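Local coordinates for guanine nucleotide exchange factor SRM1 (Saccharomyces cerevisiae, PDB 3OF7), which acts as a nuclear guanine nucleotide exchange factor that promotes replacement of GDP by GTP on GSP1 and GSP2, binds chromatin and controls RNA metabolism and transport, at residues L80-E85 / H148-L153; E139-L144 / A162-G167; R339-E344 / K363-P368; P353-K358 / L369-N374. All blocks are in the same frame, centred on the assembly; numbering follows the deposited sequence.

Interaction 1 (L80-E85 / H148-L153); sequences LALDEE and HKVVQL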
# COMPACT_ATOMS: atom_id res chain seq x y z
N LEU A 80 -1.34 2.98 10.16
CA LEU A 80 -2.12 2.29 11.17
C LEU A 80 -1.41 0.98 11.46
O LEU A 80 -0.87 0.36 10.56
CB LEU A 80 -3.52 2.00 10.64
CG LEU A 80 -4.29 3.18 10.04
CD1 LEU A 80 -5.58 2.67 9.42
CD2 LEU A 80 -4.56 4.28 11.09
N ALA A 81 -1.42 0.56 12.73
CA ALA A 81 -0.89 -0.74 13.10
C ALA A 81 -1.86 -1.50 14.01
O ALA A 81 -2.71 -0.90 14.67
CB ALA A 81 0.49 -0.59 13.77
N LEU A 82 -1.74 -2.82 14.00
CA LEU A 82 -2.63 -3.69 14.76
C LEU A 82 -1.82 -4.58 15.68
O LEU A 82 -0.82 -5.16 15.26
CB LEU A 82 -3.45 -4.56 13.81
CG LEU A 82 -4.62 -5.35 14.39
CD1 LEU A 82 -5.71 -4.40 14.83
CD2 LEU A 82 -5.13 -6.31 13.35
N ASP A 83 -2.26 -4.71 16.93
CA ASP A 83 -1.58 -5.58 17.87
C ASP A 83 -2.33 -6.89 18.12
O ASP A 83 -3.40 -7.14 17.54
CB ASP A 83 -1.23 -4.84 19.18
CG ASP A 83 -2.45 -4.41 19.98
OD1 ASP A 83 -3.51 -5.08 19.91
OD2 ASP A 83 -2.33 -3.41 20.72
N GLU A 84 -1.76 -7.74 18.96
CA GLU A 84 -2.35 -9.05 19.25
C GLU A 84 -3.77 -8.99 19.83
O GLU A 84 -4.56 -9.91 19.59
CB GLU A 84 -1.44 -9.85 20.18
CG GLU A 84 -0.24 -10.44 19.46
CD GLU A 84 0.72 -11.14 20.42
OE1 GLU A 84 0.39 -11.28 21.62
OE2 GLU A 84 1.80 -11.54 19.95
N GLU A 85 -4.07 -7.93 20.58
CA GLU A 85 -5.42 -7.83 21.14
C GLU A 85 -6.34 -6.99 20.25
O GLU A 85 -7.43 -6.57 20.66
CB GLU A 85 -5.39 -7.37 22.60
CG GLU A 85 -4.79 -8.42 23.53
CD GLU A 85 -5.21 -9.84 23.15
OE1 GLU A 85 -4.31 -10.70 22.95
OE2 GLU A 85 -6.42 -10.12 23.06
N HIS A 148 -15.33 -9.44 18.32
CA HIS A 148 -14.85 -9.42 16.94
C HIS A 148 -13.46 -8.80 16.91
O HIS A 148 -13.06 -8.12 17.85
CB HIS A 148 -15.81 -8.67 16.02
CG HIS A 148 -17.21 -9.20 16.08
ND1 HIS A 148 -17.53 -10.48 15.67
CD2 HIS A 148 -18.35 -8.64 16.54
CE1 HIS A 148 -18.83 -10.68 15.86
NE2 HIS A 148 -19.35 -9.58 16.39
N LYS A 149 -12.73 -9.03 15.81
CA LYS A 149 -11.37 -8.53 15.67
C LYS A 149 -11.14 -7.90 14.30
O LYS A 149 -11.85 -8.19 13.35
CB LYS A 149 -10.37 -9.67 15.89
CG LYS A 149 -10.16 -9.98 17.37
CD LYS A 149 -9.24 -11.17 17.59
CE LYS A 149 -9.11 -11.48 19.08
NZ LYS A 149 -10.45 -11.66 19.72
N VAL A 150 -10.14 -7.03 14.23
CA VAL A 150 -9.73 -6.46 12.95
C VAL A 150 -8.95 -7.51 12.16
O VAL A 150 -8.05 -8.16 12.71
CB VAL A 150 -8.84 -5.21 13.14
CG1 VAL A 150 -8.35 -4.67 11.79
CG2 VAL A 150 -9.59 -4.13 13.94
N VAL A 151 -9.27 -7.67 10.88
CA VAL A 151 -8.53 -8.59 10.01
C VAL A 151 -7.69 -7.86 8.97
O VAL A 151 -6.76 -8.43 8.41
CB VAL A 151 -9.44 -9.65 9.33
CG1 VAL A 151 -10.19 -10.48 10.38
CG2 VAL A 151 -10.41 -8.99 8.35
N GLN A 152 -8.02 -6.59 8.71
CA GLN A 152 -7.21 -5.77 7.80
C GLN A 152 -7.35 -4.29 8.10
O GLN A 152 -8.45 -3.81 8.37
CB GLN A 152 -7.56 -6.04 6.33
CG GLN A 152 -6.53 -5.45 5.36
CD GLN A 152 -6.95 -5.47 3.90
OE1 GLN A 152 -7.91 -6.14 3.51
NE2 GLN A 152 -6.22 -4.72 3.06
N LEU A 153 -6.23 -3.57 8.02
CA LEU A 153 -6.22 -2.11 8.10
C LEU A 153 -5.92 -1.54 6.71
O LEU A 153 -5.32 -2.21 5.88
CB LEU A 153 -5.20 -1.62 9.14
CG LEU A 153 -5.50 -1.94 10.61
CD1 LEU A 153 -4.31 -1.59 11.48
CD2 LEU A 153 -6.73 -1.17 11.08
O HOH W 1 -9.69 -8.66 20.96

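Interaction 2 (E139-L144 / A162-G167); sequences ESFPPL and ALFSNG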
# COMPACT_ATOMS: atom_id res chain seq x y z
N GLU A 139 -12.86 1.73 22.93
CA GLU A 139 -14.29 2.03 22.90
C GLU A 139 -14.72 2.59 21.56
O GLU A 139 -15.88 2.48 21.19
CB GLU A 139 -14.68 3.01 24.02
CG GLU A 139 -14.04 2.72 25.37
CD GLU A 139 -12.71 3.44 25.55
OE1 GLU A 139 -12.71 4.70 25.62
OE2 GLU A 139 -11.67 2.76 25.64
N SER A 140 -13.77 3.17 20.82
CA SER A 140 -14.03 3.70 19.48
C SER A 140 -14.41 2.61 18.48
O SER A 140 -14.95 2.91 17.41
CB SER A 140 -12.82 4.47 18.95
OG SER A 140 -12.55 5.59 19.77
N PHE A 141 -14.14 1.35 18.83
CA PHE A 141 -14.52 0.22 17.99
C PHE A 141 -15.45 -0.74 18.74
O PHE A 141 -14.97 -1.71 19.33
CB PHE A 141 -13.28 -0.56 17.51
CG PHE A 141 -12.30 0.26 16.73
CD1 PHE A 141 -12.54 0.59 15.40
CD2 PHE A 141 -11.10 0.67 17.31
CE1 PHE A 141 -11.62 1.32 14.66
CE2 PHE A 141 -10.17 1.42 16.58
CZ PHE A 141 -10.43 1.75 15.25
N PRO A 142 -16.77 -0.47 18.70
CA PRO A 142 -17.74 -1.39 19.35
C PRO A 142 -17.63 -2.89 19.01
O PRO A 142 -17.92 -3.71 19.88
CB PRO A 142 -19.10 -0.82 18.92
CG PRO A 142 -18.85 0.64 18.80
CD PRO A 142 -17.45 0.74 18.19
N PRO A 143 -17.25 -3.26 17.76
CA PRO A 143 -17.13 -4.70 17.56
C PRO A 143 -16.15 -5.42 18.50
O PRO A 143 -16.32 -6.62 18.74
CB PRO A 143 -16.68 -4.82 16.10
CG PRO A 143 -17.30 -3.63 15.45
CD PRO A 143 -17.17 -2.53 16.48
N LEU A 144 -15.15 -4.71 19.03
CA LEU A 144 -14.13 -5.33 19.87
C LEU A 144 -14.70 -5.88 21.18
O LEU A 144 -14.32 -6.97 21.62
CB LEU A 144 -12.98 -4.37 20.16
CG LEU A 144 -12.11 -3.95 18.97
CD1 LEU A 144 -11.09 -2.91 19.40
CD2 LEU A 144 -11.43 -5.15 18.31
N ALA A 162 -10.77 0.12 8.92
CA ALA A 162 -10.54 -1.16 9.58
C ALA A 162 -11.65 -2.12 9.20
O ALA A 162 -12.84 -1.80 9.34
CB ALA A 162 -10.48 -0.99 11.10
N LEU A 163 -11.24 -3.28 8.70
CA LEU A 163 -12.16 -4.35 8.34
C LEU A 163 -12.23 -5.38 9.47
O LEU A 163 -11.19 -5.90 9.89
CB LEU A 163 -11.71 -5.02 7.05
CG LEU A 163 -12.48 -6.27 6.60
CD1 LEU A 163 -13.96 -5.94 6.32
CD2 LEU A 163 -11.82 -6.92 5.39
N PHE A 164 -13.44 -5.67 9.94
CA PHE A 164 -13.62 -6.57 11.08
C PHE A 164 -14.00 -7.98 10.65
O PHE A 164 -14.50 -8.19 9.54
CB PHE A 164 -14.62 -6.01 12.09
CG PHE A 164 -14.07 -4.91 12.94
CD1 PHE A 164 -14.05 -3.58 12.49
CD2 PHE A 164 -13.57 -5.18 14.21
CE1 PHE A 164 -13.54 -2.57 13.28
CE2 PHE A 164 -13.06 -4.16 15.02
CZ PHE A 164 -13.04 -2.85 14.55
N SER A 165 -13.77 -8.95 11.53
CA SER A 165 -14.01 -10.35 11.24
C SER A 165 -15.49 -10.66 11.02
O SER A 165 -15.83 -11.72 10.49
CB SER A 165 -13.47 -11.23 12.36
OG SER A 165 -13.97 -10.77 13.61
N ASN A 166 -16.37 -9.75 11.42
CA ASN A 166 -17.80 -9.91 11.16
C ASN A 166 -18.28 -9.19 9.89
O ASN A 166 -19.48 -9.07 9.65
CB ASN A 166 -18.63 -9.48 12.38
CG ASN A 166 -18.57 -7.98 12.62
OD1 ASN A 166 -17.74 -7.26 12.05
ND2 ASN A 166 -19.45 -7.50 13.48
N GLY A 167 -17.33 -8.71 9.08
CA GLY A 167 -17.65 -8.06 7.80
C GLY A 167 -17.92 -6.57 7.88
O GLY A 167 -18.12 -5.91 6.85

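Interaction 3 (R339-E344 / K363-P368); sequences RLDMFE and KARAVP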
# COMPACT_ATOMS: atom_id res chain seq x y z
N ARG A 339 6.14 4.60 -14.77
CA ARG A 339 7.11 5.68 -14.88
C ARG A 339 8.57 5.28 -14.66
O ARG A 339 8.88 4.42 -13.82
CB ARG A 339 6.71 6.79 -13.91
CG ARG A 339 7.43 8.09 -14.14
CD ARG A 339 6.72 9.20 -13.39
NE ARG A 339 7.38 10.47 -13.65
CZ ARG A 339 7.07 11.62 -13.06
NH1 ARG A 339 6.09 11.69 -12.16
NH2 ARG A 339 7.74 12.72 -13.40
N LEU A 340 9.46 5.94 -15.41
CA LEU A 340 10.89 5.67 -15.40
C LEU A 340 11.73 6.87 -14.93
O LEU A 340 12.93 6.73 -14.63
CB LEU A 340 11.30 5.25 -16.83
CG LEU A 340 12.62 4.56 -17.19
CD1 LEU A 340 12.81 3.28 -16.39
CD2 LEU A 340 12.59 4.26 -18.69
N ASP A 341 11.10 8.06 -14.85
CA ASP A 341 11.81 9.31 -14.52
C ASP A 341 12.57 9.24 -13.21
O ASP A 341 13.67 9.81 -13.08
CB ASP A 341 10.84 10.51 -14.48
CG ASP A 341 10.15 10.77 -15.80
OD1 ASP A 341 10.82 10.73 -16.86
OD2 ASP A 341 8.92 11.01 -15.80
N MET A 342 11.99 8.56 -12.22
CA MET A 342 12.65 8.40 -10.92
C MET A 342 12.98 6.93 -10.66
O MET A 342 13.04 6.49 -9.51
CB MET A 342 11.77 8.97 -9.79
CG MET A 342 11.60 10.50 -9.85
SD MET A 342 10.32 11.21 -8.77
CE MET A 342 8.99 11.49 -9.93
N PHE A 343 13.18 6.19 -11.76
CA PHE A 343 13.52 4.77 -11.71
C PHE A 343 12.47 3.93 -11.00
O PHE A 343 12.79 2.87 -10.44
CB PHE A 343 14.89 4.54 -11.05
CG PHE A 343 16.07 5.10 -11.82
CD1 PHE A 343 16.07 5.15 -13.22
CD2 PHE A 343 17.21 5.52 -11.14
CE1 PHE A 343 17.18 5.66 -13.93
CE2 PHE A 343 18.33 6.02 -11.83
CZ PHE A 343 18.30 6.08 -13.24
N GLU A 344 11.21 4.38 -11.03
CA GLU A 344 10.13 3.72 -10.28
C GLU A 344 10.01 2.25 -10.65
O GLU A 344 9.82 1.41 -9.77
CB GLU A 344 8.78 4.44 -10.46
CG GLU A 344 8.73 5.85 -9.89
CD GLU A 344 9.06 6.95 -10.91
OE1 GLU A 344 9.92 6.73 -11.81
OE2 GLU A 344 8.47 8.05 -10.79
N LYS A 363 13.77 11.15 -24.60
CA LYS A 363 13.99 10.68 -23.23
C LYS A 363 12.99 9.58 -22.87
O LYS A 363 11.78 9.75 -23.05
CB LYS A 363 13.91 11.83 -22.21
CG LYS A 363 14.29 11.46 -20.77
CD LYS A 363 14.41 12.69 -19.84
CE LYS A 363 13.03 13.25 -19.44
NZ LYS A 363 13.09 14.23 -18.30
N ALA A 364 13.50 8.46 -22.35
CA ALA A 364 12.68 7.34 -21.94
C ALA A 364 11.93 7.71 -20.65
O ALA A 364 12.57 7.98 -19.64
CB ALA A 364 13.55 6.11 -21.72
N ARG A 365 10.60 7.75 -20.72
CA ARG A 365 9.78 8.22 -19.59
C ARG A 365 8.98 7.11 -18.92
O ARG A 365 8.58 7.26 -17.76
CB ARG A 365 8.78 9.30 -20.03
CG ARG A 365 9.35 10.50 -20.78
CD ARG A 365 9.99 11.57 -19.89
NE ARG A 365 9.27 11.86 -18.63
CZ ARG A 365 8.32 12.77 -18.45
NH1 ARG A 365 7.89 13.53 -19.45
NH2 ARG A 365 7.77 12.92 -17.25
N ALA A 366 8.72 6.02 -19.65
CA ALA A 366 7.80 4.98 -19.17
C ALA A 366 7.98 3.60 -19.83
O ALA A 366 8.42 3.50 -20.98
CB ALA A 366 6.33 5.44 -19.32
N VAL A 367 7.63 2.56 -19.09
CA VAL A 367 7.58 1.18 -19.60
C VAL A 367 6.14 0.72 -19.43
O VAL A 367 5.72 0.36 -18.33
CB VAL A 367 8.57 0.25 -18.84
CG1 VAL A 367 8.49 -1.19 -19.37
CG2 VAL A 367 10.00 0.78 -18.95
N PRO A 368 5.33 0.79 -20.51
CA PRO A 368 3.89 0.69 -20.36
C PRO A 368 3.29 -0.72 -20.36
O PRO A 368 2.08 -0.86 -20.22
CB PRO A 368 3.37 1.47 -21.56
CG PRO A 368 4.39 1.21 -22.61
CD PRO A 368 5.71 1.13 -21.90
O HOH W 2 13.76 11.30 -16.74

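Interaction 4 (P353-K358 / L369-N374); sequences PEYTYK and LPTKLN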
# COMPACT_ATOMS: atom_id res chain seq x y z
N PRO A 353 13.18 -2.43 -22.52
CA PRO A 353 12.59 -3.09 -23.68
C PRO A 353 12.30 -2.11 -24.82
O PRO A 353 12.33 -0.89 -24.61
CB PRO A 353 11.29 -3.67 -23.12
CG PRO A 353 10.96 -2.83 -21.94
CD PRO A 353 12.27 -2.43 -21.35
N GLU A 354 12.03 -2.65 -26.01
CA GLU A 354 11.80 -1.84 -27.20
C GLU A 354 10.50 -1.04 -27.15
O GLU A 354 10.37 -0.02 -27.83
CB GLU A 354 11.85 -2.70 -28.47
CG GLU A 354 13.26 -2.97 -29.00
CD GLU A 354 13.28 -3.53 -30.43
OE1 GLU A 354 12.22 -3.50 -31.10
OE2 GLU A 354 14.36 -3.98 -30.87
N TYR A 355 9.55 -1.48 -26.33
CA TYR A 355 8.28 -0.76 -26.16
C TYR A 355 8.35 0.34 -25.09
O TYR A 355 7.33 0.94 -24.74
CB TYR A 355 7.11 -1.73 -25.87
CG TYR A 355 7.38 -2.69 -24.73
CD1 TYR A 355 7.91 -3.95 -24.98
CD2 TYR A 355 7.10 -2.34 -23.40
CE1 TYR A 355 8.17 -4.84 -23.94
CE2 TYR A 355 7.35 -3.23 -22.35
CZ TYR A 355 7.88 -4.48 -22.63
OH TYR A 355 8.15 -5.38 -21.61
N THR A 356 9.55 0.61 -24.58
CA THR A 356 9.78 1.74 -23.67
C THR A 356 9.31 3.01 -24.37
O THR A 356 9.66 3.24 -25.54
CB THR A 356 11.27 1.86 -23.28
OG1 THR A 356 11.68 0.70 -22.54
CG2 THR A 356 11.52 3.09 -22.43
N TYR A 357 8.51 3.82 -23.68
CA TYR A 357 8.04 5.08 -24.23
C TYR A 357 9.11 6.16 -24.07
O TYR A 357 9.61 6.40 -22.97
CB TYR A 357 6.73 5.54 -23.57
CG TYR A 357 6.41 7.01 -23.83
CD1 TYR A 357 5.89 7.43 -25.05
CD2 TYR A 357 6.67 7.97 -22.85
CE1 TYR A 357 5.61 8.78 -25.29
CE2 TYR A 357 6.39 9.32 -23.08
CZ TYR A 357 5.86 9.71 -24.30
OH TYR A 357 5.59 11.05 -24.51
N LYS A 358 9.45 6.79 -25.20
CA LYS A 358 10.36 7.93 -25.24
C LYS A 358 9.57 9.15 -25.71
O LYS A 358 8.75 9.04 -26.62
CB LYS A 358 11.53 7.67 -26.19
CG LYS A 358 12.55 6.65 -25.70
CD LYS A 358 13.67 6.44 -26.73
CE LYS A 358 14.39 5.13 -26.48
NZ LYS A 358 15.58 4.92 -27.37
N LEU A 369 4.12 -1.74 -20.55
CA LEU A 369 3.66 -3.12 -20.42
C LEU A 369 4.40 -3.77 -19.26
O LEU A 369 5.57 -3.47 -19.05
CB LEU A 369 3.93 -3.93 -21.69
CG LEU A 369 3.35 -3.49 -23.04
CD1 LEU A 369 3.88 -4.43 -24.12
CD2 LEU A 369 1.82 -3.46 -23.02
N PRO A 370 3.73 -4.67 -18.51
CA PRO A 370 4.38 -5.37 -17.41
C PRO A 370 5.63 -6.07 -17.91
O PRO A 370 5.57 -6.81 -18.90
CB PRO A 370 3.33 -6.41 -16.98
CG PRO A 370 2.05 -5.85 -17.41
CD PRO A 370 2.31 -5.05 -18.65
N THR A 371 6.76 -5.80 -17.26
CA THR A 371 8.06 -6.27 -17.72
C THR A 371 8.77 -6.96 -16.56
O THR A 371 8.94 -6.38 -15.49
CB THR A 371 8.90 -5.10 -18.28
OG1 THR A 371 8.14 -4.41 -19.28
CG2 THR A 371 10.22 -5.58 -18.90
N LYS A 372 9.19 -8.21 -16.79
CA LYS A 372 9.84 -8.99 -15.74
C LYS A 372 11.20 -8.41 -15.37
O LYS A 372 11.99 -8.09 -16.25
CB LYS A 372 9.97 -10.47 -16.15
CG LYS A 372 10.62 -11.35 -15.08
CD LYS A 372 10.34 -12.84 -15.29
CE LYS A 372 11.40 -13.52 -16.14
NZ LYS A 372 11.20 -15.02 -16.18
N LEU A 373 11.45 -8.26 -14.07
CA LEU A 373 12.75 -7.80 -13.60
C LEU A 373 13.74 -8.95 -13.59
O LEU A 373 13.41 -10.07 -13.19
CB LEU A 373 12.65 -7.18 -12.20
CG LEU A 373 11.81 -5.92 -11.99
CD1 LEU A 373 12.14 -5.28 -10.64
CD2 LEU A 373 12.04 -4.92 -13.11
N ASN A 374 14.96 -8.67 -14.03
CA ASN A 374 16.02 -9.67 -14.10
C ASN A 374 17.13 -9.33 -13.13
O ASN A 374 17.22 -8.20 -12.65
CB ASN A 374 16.54 -9.78 -15.53
CG ASN A 374 15.51 -10.37 -16.48
OD1 ASN A 374 15.23 -9.80 -17.53
ND2 ASN A 374 14.94 -11.51 -16.10

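Interaction 1 (L80-E85 / H148-L153)
Leu82 lays both methyls against Val150, and beside them the tip of Leu153 lies against the backbone of 80-82. A chi1 of -169° sets Leu82 CG anti to the backbone N, on the side of Val150, and the two methyls that branch from it find different partners. CD1 approaches Val150 CB at 3.6 Å, whereas CD2 comes to rest 3.5 Å from Val150 O, so one methyl meets the branch point and the other the main chain. The two side chains cross obliquely, and CG1 of Val150 is near both leucine methyls. Leu153 makes its contact in another manner. Its CG is anti to the carbonyl carbon, and a single methyl, CD1, does the touching: it sits 3.5 Å from Ala81 C, 3.8 Å from Leu80 CB and 3.9 Å from Leu82 CB, between the bases of the two leucines that point toward it. Ala81 between them directs its CB away. No hydrogen bond joins the segments. Their strand axes run nearly antiparallel, at 159°, with a closest approach of 7.9 Å, too far for paired strands, as expected where side chains of two sheets meet. Toward the surface, a water donates to Glu85 O and accepts a weak bond from Lys149 NZ. The buried core of the contact is apolar and joins neighbouring blades of the RCC1 beta-propeller. In one blade, strand 78-83 lies between 69-74 and 88-92; in the next, 150-155 pairs with 159-164, whose Leu163 faces a classic bulge at Val151 and Gln152.

Interaction 2 (E139-L144 / A162-G167)
Phe164, near the end of strand 159-164 in a blade of the RCC1 beta-propeller, packs into a cluster made by Phe141 and, from the short helix 142-145 that follows it, Pro143 and Leu144. A chi1 of -77° turns Phe164 CG toward 139-144, and the ring meets each of the three partners with a different part. Pro143 lies over one face: its CB is 4.0 Å from the ring centroid and offset toward the rim near CD2 and CE2, a CH-pi contact. Leu144 comes to the edge, its side chain crossing that of the phenylalanine at about a right angle and its CD2 reaching CE2 at 3.8 Å. Phe141 takes the far end of the ring. Its chi1 of -58° holds CG about as near to Phe164 CZ as CB is, and CD1 comes closer still, to 3.6 Å from Phe164 CZ. The two ring planes are inclined by 50° with centroids 5.8 Å apart, an oblique pairing. Beyond it, Phe141 CE1 has a looser contact with Ala162 CB, while Tyr170 and Pro195 of the same sheet pack on the Phe141 side chain. An alanine in place of Phe164 would probably open a gap between the strand and the helix, leaving Pro143 without a ring face and Phe141 CD1 without its aromatic neighbour. Both backbones are turned locally: Phe164 begins a type I turn closed by Gly167 N to Phe164 O, and on the facing segment Leu144 N bonds to Phe141 O at 3.0 Å.

Interaction 3 (R339-E344 / K363-P368)
Arg339 and Ala366 form an antiparallel non-hydrogen-bonded pair with CA atoms 4.4 Å apart, next to which Leu340 N donates to Arg365 O at 2.8 Å; Arg365 and Ala366 make a classic beta bulge facing Tyr357. Asp341 carries the polar contact. Arg365 is bent at chi2 (-80°) and chi3, which brings NE round to Asp341; the guanidinium then grips the carboxylate side-on. NE meets the syn lone pair of OD1 at 2.6 Å, and NH2 reaches OD2 at 2.7 Å from above the carboxylate plane. The extended Arg339 brings its NE to the anti lone pair of that same OD2, also at 2.7 Å, so one oxygen serves both arginines. Glu344 OE2, bonded to His387, adds a long charge contact to Arg339 NE, out of the guanidinium plane. Met342 CE covers one face of this guanidinium. Leu340 supplies the apolar share, its CD2 lying 3.7 Å from Ala364 CB. The arginines lie side by side and point the same way, with their NH2 atoms 3.9 Å apart. Such closeness of like charges is probably tolerable because the Asp341 carboxylate, bonded to both, offsets their repulsion.

Interaction 4 (P353-K358 / L369-N374)
Tyr355 reaches tip to tip toward Thr371, and its OH comes within 2.5 Å of Thr371 OG1, a close hydroxyl-hydroxyl contact within hydrogen-bonding distance, near the plane of the ring. The threonine hydroxyl also bonds to Leu369 O at 2.7 Å, from above the carbonyl plane. This is the tight part of the contact. The phenol ring is held between two side chains: Leu369 CD1 lies over the centre of one face, 3.9 Å from the centroid in a CH-pi contact, and Pro353 CB, from the start of the same type I turn, covers the opposite face toward the rim. Tyr355 CG sits between the backbone N and the carbonyl carbon (chi1 52°), a crowded position that brings it back toward Pro353. The looser part is where Pro353 CG meets Thr371 CG2 at 4.2 Å; the whole contact lies at the surface, and its main residues remain partly exposed. A phenylalanine in place of Tyr355 would probably leave Thr371 OG1 without its phenolic partner and loosen the tie between turn and strand. After the corner at Leu369, strand 370-372 pairs with 334-337 as the outermost strand of a four-stranded antiparallel sheet, a blade of the RCC1 propeller.

From the N terminus, segment 80-85 is met by 148-153, so interaction 1 closes a long excursion that completes its blade with 88-92 and 134-135 before entering the next at 150-155. Segment 139-144 lies within that excursion but finds its partner, 162-167, beyond it, closing a short loop through strand 150-155; interactions 1 and 2 therefore cross, and they meet through the pairing of 150-155 and 159-164. Much later, interactions 3 (339-344 with 363-368) and 4 (353-358 with 369-374) close short loops that cross within the sixth RCC1 repeat, joined through strands 357-358 and 364-368. The two pairs stand in series on opposite sides of the chain's centre, with contact centres 37 to 43 Å apart.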